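Long-range contacts in polysaccharide biosynthesis protein CapD (Bacillus thuringiensis HD-771, PDB 6BWC), which binds NADP and UDP-N-acetylglucosamine and probably acts on the nucleotide sugar as a short-chain dehydrogenase-type enzyme of CMP-pseudaminic acid biosynthesis: residues L11-T16 with H84-K89; V124-S129 with A141-A146. The protein carries 2 engineered substitutions. All coordinates share one frame; numbering follows the deposited sequence.

In the fold
Interactions 1 and 2 are neighbours in one Rossmann-type sheet, their centres 12 Å apart, and both lie against the same NADP. Strand 81-84, which leads into 84-89 of interaction 1, runs between strand 9-13 and strand 123-129 of interaction 2. The two contacts meet at His84, whose N is 3.1 Å from Val125 O, a probable hydrogen bond, while its ring packs on that of Phe126. Ala87 CB also approaches Lys143 NZ, at 3.5 Å. Interaction 1 runs from the adenosine ribose past the diphosphate to the nicotinamide ribose, whose hydroxyls Lys143 of interaction 2 binds. Lys89 and Ser129, one from each contact, also bind the UDP-N-acetylglucosamine.

Interaction 1 of 2, residues L11-T16 with H84-K89; sequences LIIGGT and HVAAMK. With NAP (NADP nicotinamide-adenine-dinucleotide phosphate), chain N.
Ile13 has CG1 beside its backbone N (chi1 -66°), which leaves CG2 anti to that N and brings this methyl obliquely to ND1 of the His84 ring, itself anti to N (chi1 171°). The parallel pairing of Ile13 with His84 puts both side chains on one face of the sheet, where Ile13 CG2 also meets Ala86 CB at 4.0 Å. The backbone link is a fork. Ile13 O accepts Val85 N at 2.8 Å, with the donor close to the line of the C=O bond (166°), and also a weak bond from Ala86 N at 2.9 Å. Beyond Ile13 a type II turn, Ile12 to Gly15, delivers Thr16 to the cofactor: Thr16 OG1 is hydrogen-bonded to NADP O3B at 2.6 Å. Lys89 NZ donates to the nicotinamide-side phosphate oxygen O2N at 2.7 Å. This glycine-rich turn after the first strand is consistent with the nucleotide-binding loop of a Rossmann fold. Ile12 CG2 lies alongside Val85 CG2, and these side chains pack on Ile23 of helix 18-29. On the other side of the sheet, Ile13 and His84 rest on Val112 of helix 98-118, where His84 NE2 bonds Thr109; strands 9-13 and 81-84 run parallel between the two helices.

Interaction 2 of 2, residues V124-S129 with A141-A146; sequences VVFTSS and ATKLTA. With NAP (NADP nicotinamide-adenine-dinucleotide phosphate), chain N.
Phe126 and Ala146 form the close-packed end of this strand-to-helix contact: CZ, CE2 and CE1 at the tip of the ring all meet one methyl, Ala146 CB, with CZ at 3.3 Å. The ring is carried there by a CG anti to the backbone N (chi1 177°). Lys143 crosses it obliquely, CD 3.7 Å from Phe126 CZ, so aliphatic lysine carbon and the alanine methyl both meet the ring's outer atoms. Packing is looser toward Ser128, where OG comes no nearer than 3.8 Å to Lys143 CB; that hydroxyl bonds Glu147, farther along the helix. No solvent-facing side relieves the contact, since every touching residue is buried: NADP lies along the Thr127 to Ser129 side, and helix 98-118 and strand 163-169 border Phe126. The axes of segments 124-129 and 141-146 run at 141°, the return leg of a beta-alpha-beta unit that continues into strand 163-169. Bent at chi2 (-65°), the lysine turns its amine to the cofactor side. Lys143 NZ donates to Thr127 O at 3.1 Å, in the carbonyl plane. Tyr139, whose OH also bonds NADP, lies four residues earlier, the Tyr-x-x-x-Lys spacing of short-chain dehydrogenases. Anchored by a strand carbonyl, Lys143 NZ bonds NADP O3D at 3.1 Å and, weakly, O2D of the nicotinamide ribose, consistent with the lysine of that motif orienting the cofactor.

Interaction 1 of 2, residues L11-T16 with H84-K89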
loop_
_atom_site.group_PDB
_atom_site.type_symbol
_atom_site.label_atom_id
_atom_site.label_comp_id
_atom_site.label_asym_id
_atom_site.label_seq_id
_atom_site.Cartn_x
_atom_site.Cartn_y
_atom_site.Cartn_z
ATOM N N LEU C 11 5.543 -5.434 -26.335
ATOM C CA LEU C 11 5.017 -6.155 -25.169
ATOM C C LEU C 11 3.613 -6.664 -25.494
ATOM O O LEU C 11 2.746 -5.863 -25.877
ATOM C CB LEU C 11 4.953 -5.232 -23.955
ATOM C CG LEU C 11 4.557 -5.826 -22.603
ATOM C CD1 LEU C 11 5.589 -6.787 -22.028
ATOM C CD2 LEU C 11 4.341 -4.697 -21.613
ATOM N N ILE C 12 3.399 -7.984 -25.373
ATOM C CA ILE C 12 2.055 -8.574 -25.419
ATOM C C ILE C 12 1.679 -9.015 -24.034
ATOM O O ILE C 12 1.921 -10.170 -23.654
ATOM C CB ILE C 12 1.928 -9.798 -26.341
ATOM C CG1 ILE C 12 2.520 -9.520 -27.718
ATOM C CG2 ILE C 12 0.458 -10.157 -26.496
ATOM C CD1 ILE C 12 2.567 -10.756 -28.591
ATOM N N ILE C 13 1.085 -8.080 -23.295
ATOM C CA ILE C 13 0.532 -8.324 -21.949
ATOM C C ILE C 13 -0.615 -9.328 -22.084
ATOM O O ILE C 13 -1.706 -8.969 -22.540
ATOM C CB ILE C 13 0.053 -6.995 -21.275
ATOM C CG1 ILE C 13 1.247 -6.061 -20.998
ATOM C CG2 ILE C 13 -0.734 -7.248 -19.979
ATOM C CD1 ILE C 13 0.868 -4.687 -20.506
ATOM N N GLY C 14 -0.340 -10.580 -21.700
ATOM C CA GLY C 14 -1.258 -11.716 -21.880
ATOM C C GLY C 14 -0.976 -12.516 -23.146
ATOM O O GLY C 14 -1.909 -12.990 -23.800
ATOM N N GLY C 15 0.307 -12.685 -23.474
ATOM C CA GLY C 15 0.736 -13.438 -24.653
ATOM C C GLY C 15 0.717 -14.956 -24.542
ATOM O O GLY C 15 0.995 -15.639 -25.521
ATOM N N THR C 16 0.429 -15.505 -23.364
ATOM C CA THR C 16 0.306 -16.964 -23.222
ATOM C C THR C 16 -1.046 -17.492 -23.682
ATOM O O THR C 16 -1.171 -18.674 -23.985
ATOM C CB THR C 16 0.569 -17.460 -21.775
ATOM O OG1 THR C 16 -0.210 -16.718 -20.825
ATOM C CG2 THR C 16 2.052 -17.352 -21.423
ATOM N N HIS C 84 -2.435 -4.916 -24.694
ATOM C CA HIS C 84 -3.075 -5.278 -23.409
ATOM C C HIS C 84 -4.234 -6.294 -23.621
ATOM O O HIS C 84 -5.404 -5.954 -23.775
ATOM C CB HIS C 84 -3.466 -3.996 -22.638
ATOM C CG HIS C 84 -4.307 -4.212 -21.404
ATOM N ND1 HIS C 84 -4.259 -5.358 -20.634
ATOM C CD2 HIS C 84 -5.199 -3.393 -20.794
ATOM C CE1 HIS C 84 -5.107 -5.248 -19.627
ATOM N NE2 HIS C 84 -5.682 -4.062 -19.697
ATOM N N VAL C 85 -3.849 -7.567 -23.587
ATOM C CA VAL C 85 -4.704 -8.708 -23.903
ATOM C C VAL C 85 -5.048 -9.595 -22.657
ATOM O O VAL C 85 -5.938 -10.472 -22.718
ATOM C CB VAL C 85 -4.010 -9.534 -25.008
ATOM C CG1 VAL C 85 -4.992 -10.477 -25.696
ATOM C CG2 VAL C 85 -3.396 -8.599 -26.041
ATOM N N ALA C 86 -4.368 -9.362 -21.521
ATOM C CA ALA C 86 -4.744 -9.989 -20.237
ATOM C C ALA C 86 -6.069 -9.457 -19.636
ATOM O O ALA C 86 -6.401 -8.254 -19.768
ATOM C CB ALA C 86 -3.608 -9.865 -19.226
ATOM N N ALA C 87 -6.792 -10.388 -18.985
ATOM C CA ALA C 87 -8.117 -10.178 -18.355
ATOM C C ALA C 87 -8.731 -11.490 -17.877
ATOM O O ALA C 87 -8.395 -12.585 -18.334
ATOM C CB ALA C 87 -9.103 -9.502 -19.303
ATOM N N MET C 88 -9.661 -11.359 -16.946
ATOM C CA MET C 88 -10.603 -12.432 -16.677
ATOM C C MET C 88 -11.742 -12.179 -17.639
ATOM O O MET C 88 -12.351 -11.106 -17.584
ATOM C CB MET C 88 -11.105 -12.396 -15.233
ATOM C CG MET C 88 -10.083 -12.889 -14.223
ATOM S SD MET C 88 -10.606 -12.482 -12.571
ATOM C CE MET C 88 -11.946 -13.646 -12.389
ATOM N N LYS C 89 -11.999 -13.163 -18.503
ATOM C CA LYS C 89 -12.914 -13.061 -19.633
ATOM C C LYS C 89 -14.131 -13.964 -19.515
ATOM O O LYS C 89 -14.871 -14.107 -20.492
ATOM C CB LYS C 89 -12.169 -13.464 -20.911
ATOM C CG LYS C 89 -11.727 -14.947 -21.011
ATOM C CD LYS C 89 -11.387 -15.309 -22.450
ATOM C CE LYS C 89 -11.044 -16.775 -22.587
ATOM N NZ LYS C 89 -11.053 -17.217 -24.013
HETATM P PA NAP N . -7.030 -16.124 -22.486
HETATM O O1A NAP N . -6.696 -17.279 -23.386
HETATM O O2A NAP N . -7.583 -16.466 -21.145
HETATM O O5B NAP N . -5.761 -15.177 -22.315
HETATM C C5B NAP N . -5.581 -14.445 -21.100
HETATM C C4B NAP N . -4.123 -14.010 -20.983
HETATM O O4B NAP N . -3.900 -13.108 -19.901
HETATM C C3B NAP N . -3.252 -15.200 -20.681
HETATM O O3B NAP N . -2.008 -14.904 -21.308
HETATM C C2B NAP N . -3.175 -15.196 -19.176
HETATM O O2B NAP N . -2.066 -15.977 -18.782
HETATM C C1B NAP N . -3.075 -13.698 -18.888
HETATM N N9A NAP N . -3.517 -13.142 -17.564
HETATM C C8A NAP N . -4.661 -13.353 -16.851
HETATM N N7A NAP N . -4.692 -12.616 -15.688
HETATM C C5A NAP N . -3.549 -11.910 -15.656
HETATM C C6A NAP N . -2.891 -10.938 -14.747
HETATM N N6A NAP N . -3.462 -10.540 -13.601
HETATM N N1A NAP N . -1.693 -10.439 -15.093
HETATM C C2A NAP N . -1.064 -10.798 -16.227
HETATM N N3A NAP N . -1.586 -11.677 -17.097
HETATM C C4A NAP N . -2.794 -12.255 -16.882
HETATM O O3 NAP N . -8.025 -15.065 -23.190
HETATM P PN NAP N . -8.189 -14.747 -24.771
HETATM O O1N NAP N . -6.850 -14.760 -25.495
HETATM O O2N NAP N . -9.349 -15.537 -25.296
HETATM O O5D NAP N . -8.763 -13.265 -24.728
HETATM C C5D NAP N . -7.861 -12.187 -24.684
HETATM C C4D NAP N . -8.622 -10.876 -24.513
HETATM O O4D NAP N . -9.693 -10.863 -25.467
HETATM C C3D NAP N . -9.249 -10.577 -23.140
HETATM O O3D NAP N . -8.918 -9.235 -22.774
HETATM C C2D NAP N . -10.740 -10.714 -23.341
HETATM O O2D NAP N . -11.493 -9.798 -22.539
HETATM C C1D NAP N . -10.890 -10.401 -24.830
HETATM N N1N NAP N . -12.056 -11.013 -25.478
HETATM C C2N NAP N . -12.029 -12.333 -25.722
HETATM C C3N NAP N . -13.067 -13.016 -26.329
HETATM C C7N NAP N . -13.045 -14.487 -26.566
HETATM O O7N NAP N . -14.085 -15.028 -26.945
HETATM N N7N NAP N . -11.947 -15.217 -26.352
HETATM C C4N NAP N . -14.259 -12.253 -26.777
HETATM C C5N NAP N . -14.189 -10.823 -26.454
HETATM C C6N NAP N . -13.088 -10.251 -25.841
HETATM P P2B NAP N . -1.910 -16.521 -17.273
HETATM O O1X NAP N . -0.781 -17.511 -17.489
HETATM O O2X NAP N . -1.445 -15.340 -16.449
HETATM O O3X NAP N . -3.281 -17.105 -16.855
#

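Interaction 2 of 2, residues V124-S129 with A141-A146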
loop_
_atom_site.group_PDB
_atom_site.type_symbol
_atom_site.label_atom_id
_atom_site.label_comp_id
_atom_site.label_asym_id
_atom_site.label_seq_id
_atom_site.Cartn_x
_atom_site.Cartn_y
_atom_site.Cartn_z
ATOM N N VAL C 124 -0.811 1.883 -27.445
ATOM C CA VAL C 124 -1.416 0.800 -26.688
ATOM C C VAL C 124 -2.740 0.446 -27.332
ATOM O O VAL C 124 -3.522 1.340 -27.673
ATOM C CB VAL C 124 -1.748 1.239 -25.266
ATOM C CG1 VAL C 124 -2.312 0.071 -24.455
ATOM C CG2 VAL C 124 -0.515 1.847 -24.622
ATOM N N VAL C 125 -2.989 -0.854 -27.481
ATOM C CA VAL C 125 -4.278 -1.371 -27.938
ATOM C C VAL C 125 -4.889 -2.186 -26.820
ATOM O O VAL C 125 -4.330 -3.202 -26.429
ATOM C CB VAL C 125 -4.122 -2.238 -29.192
ATOM C CG1 VAL C 125 -5.425 -2.960 -29.523
ATOM C CG2 VAL C 125 -3.676 -1.361 -30.360
ATOM N N PHE C 126 -6.011 -1.710 -26.295
ATOM C CA PHE C 126 -6.799 -2.470 -25.343
ATOM C C PHE C 126 -7.762 -3.379 -26.113
ATOM O O PHE C 126 -8.311 -3.016 -27.177
ATOM C CB PHE C 126 -7.575 -1.545 -24.396
ATOM C CG PHE C 126 -8.470 -2.281 -23.428
ATOM C CD1 PHE C 126 -7.938 -3.221 -22.555
ATOM C CD2 PHE C 126 -9.835 -2.024 -23.373
ATOM C CE1 PHE C 126 -8.740 -3.912 -21.662
ATOM C CE2 PHE C 126 -10.652 -2.709 -22.486
ATOM C CZ PHE C 126 -10.101 -3.662 -21.636
ATOM N N THR C 127 -7.980 -4.550 -25.544
ATOM C CA THR C 127 -8.771 -5.577 -26.155
ATOM C C THR C 127 -10.031 -5.719 -25.302
ATOM O O THR C 127 -10.019 -6.379 -24.250
ATOM C CB THR C 127 -7.899 -6.833 -26.247
ATOM O OG1 THR C 127 -7.206 -6.803 -27.496
ATOM C CG2 THR C 127 -8.670 -8.058 -26.181
ATOM N N SER C 128 -11.107 -5.058 -25.751
ATOM C CA SER C 128 -12.426 -5.097 -25.073
ATOM C C SER C 128 -13.260 -6.187 -25.692
ATOM O O SER C 128 -12.830 -6.818 -26.660
ATOM C CB SER C 128 -13.182 -3.765 -25.206
ATOM O OG SER C 128 -14.374 -3.772 -24.441
ATOM N N SER C 129 -14.447 -6.395 -25.115
ATOM C CA SER C 129 -15.492 -7.265 -25.669
ATOM C C SER C 129 -16.724 -6.467 -26.098
ATOM O O SER C 129 -16.938 -5.345 -25.646
ATOM C CB SER C 129 -15.924 -8.275 -24.620
ATOM O OG SER C 129 -17.121 -8.923 -25.015
ATOM N N ALA C 141 -19.468 -5.032 -17.240
ATOM C CA ALA C 141 -19.285 -3.844 -16.410
ATOM C C ALA C 141 -17.837 -3.375 -16.368
ATOM O O ALA C 141 -17.572 -2.206 -16.574
ATOM C CB ALA C 141 -19.824 -4.064 -15.012
ATOM N N THR C 142 -16.906 -4.292 -16.132
ATOM C CA THR C 142 -15.465 -3.951 -16.123
ATOM C C THR C 142 -14.950 -3.585 -17.523
ATOM O O THR C 142 -14.044 -2.761 -17.654
ATOM C CB THR C 142 -14.557 -5.075 -15.557
ATOM O OG1 THR C 142 -14.676 -6.267 -16.341
ATOM C CG2 THR C 142 -14.923 -5.409 -14.161
ATOM N N LYS C 143 -15.483 -4.190 -18.568
ATOM C CA LYS C 143 -14.979 -3.834 -19.896
ATOM C C LYS C 143 -15.449 -2.433 -20.336
ATOM O O LYS C 143 -14.662 -1.644 -20.891
ATOM C CB LYS C 143 -15.302 -4.912 -20.930
ATOM C CG LYS C 143 -14.443 -6.169 -20.750
ATOM C CD LYS C 143 -12.957 -5.915 -20.993
ATOM C CE LYS C 143 -12.283 -7.181 -21.526
ATOM N NZ LYS C 143 -10.794 -7.234 -21.413
ATOM N N LEU C 144 -16.697 -2.099 -20.046
ATOM C CA LEU C 144 -17.137 -0.728 -20.209
ATOM C C LEU C 144 -16.213 0.232 -19.469
ATOM O O LEU C 144 -15.745 1.229 -20.051
ATOM C CB LEU C 144 -18.571 -0.560 -19.714
ATOM C CG LEU C 144 -19.278 0.766 -19.985
ATOM C CD1 LEU C 144 -19.163 1.184 -21.442
ATOM C CD2 LEU C 144 -20.739 0.609 -19.626
ATOM N N THR C 145 -15.926 -0.081 -18.209
ATOM C CA THR C 145 -15.048 0.764 -17.393
ATOM C C THR C 145 -13.631 0.843 -17.965
ATOM O O THR C 145 -13.093 1.933 -18.125
ATOM C CB THR C 145 -15.038 0.302 -15.935
ATOM O OG1 THR C 145 -16.292 0.638 -15.348
ATOM C CG2 THR C 145 -13.946 0.969 -15.130
ATOM N N ALA C 146 -13.040 -0.300 -18.292
ATOM C CA ALA C 146 -11.742 -0.330 -18.991
ATOM C C ALA C 146 -11.756 0.522 -20.262
ATOM O O ALA C 146 -11.021 1.494 -20.338
ATOM C CB ALA C 146 -11.332 -1.750 -19.307
HETATM P PA NAP N . -7.030 -16.124 -22.486
HETATM O O1A NAP N . -6.696 -17.279 -23.386
HETATM O O2A NAP N . -7.583 -16.466 -21.145
HETATM O O5B NAP N . -5.761 -15.177 -22.315
HETATM C C5B NAP N . -5.581 -14.445 -21.100
HETATM C C4B NAP N . -4.123 -14.010 -20.983
HETATM O O4B NAP N . -3.900 -13.108 -19.901
HETATM C C3B NAP N . -3.252 -15.200 -20.681
HETATM O O3B NAP N . -2.008 -14.904 -21.308
HETATM C C2B NAP N . -3.175 -15.196 -19.176
HETATM O O2B NAP N . -2.066 -15.977 -18.782
HETATM C C1B NAP N . -3.075 -13.698 -18.888
HETATM N N9A NAP N . -3.517 -13.142 -17.564
HETATM C C8A NAP N . -4.661 -13.353 -16.851
HETATM N N7A NAP N . -4.692 -12.616 -15.688
HETATM C C5A NAP N . -3.549 -11.910 -15.656
HETATM C C6A NAP N . -2.891 -10.938 -14.747
HETATM N N6A NAP N . -3.462 -10.540 -13.601
HETATM N N1A NAP N . -1.693 -10.439 -15.093
HETATM C C2A NAP N . -1.064 -10.798 -16.227
HETATM N N3A NAP N . -1.586 -11.677 -17.097
HETATM C C4A NAP N . -2.794 -12.255 -16.882
HETATM O O3 NAP N . -8.025 -15.065 -23.190
HETATM P PN NAP N . -8.189 -14.747 -24.771
HETATM O O1N NAP N . -6.850 -14.760 -25.495
HETATM O O2N NAP N . -9.349 -15.537 -25.296
HETATM O O5D NAP N . -8.763 -13.265 -24.728
HETATM C C5D NAP N . -7.861 -12.187 -24.684
HETATM C C4D NAP N . -8.622 -10.876 -24.513
HETATM O O4D NAP N . -9.693 -10.863 -25.467
HETATM C C3D NAP N . -9.249 -10.577 -23.140
HETATM O O3D NAP N . -8.918 -9.235 -22.774
HETATM C C2D NAP N . -10.740 -10.714 -23.341
HETATM O O2D NAP N . -11.493 -9.798 -22.539
HETATM C C1D NAP N . -10.890 -10.401 -24.830
HETATM N N1N NAP N . -12.056 -11.013 -25.478
HETATM C C2N NAP N . -12.029 -12.333 -25.722
HETATM C C3N NAP N . -13.067 -13.016 -26.329
HETATM C C7N NAP N . -13.045 -14.487 -26.566
HETATM O O7N NAP N . -14.085 -15.028 -26.945
HETATM N N7N NAP N . -11.947 -15.217 -26.352
HETATM C C4N NAP N . -14.259 -12.253 -26.777
HETATM C C5N NAP N . -14.189 -10.823 -26.454
HETATM C C6N NAP N . -13.088 -10.251 -25.841
HETATM P P2B NAP N . -1.910 -16.521 -17.273
HETATM O O1X NAP N . -0.781 -17.511 -17.489
HETATM O O2X NAP N . -1.445 -15.340 -16.449
HETATM O O3X NAP N . -3.281 -17.105 -16.855
#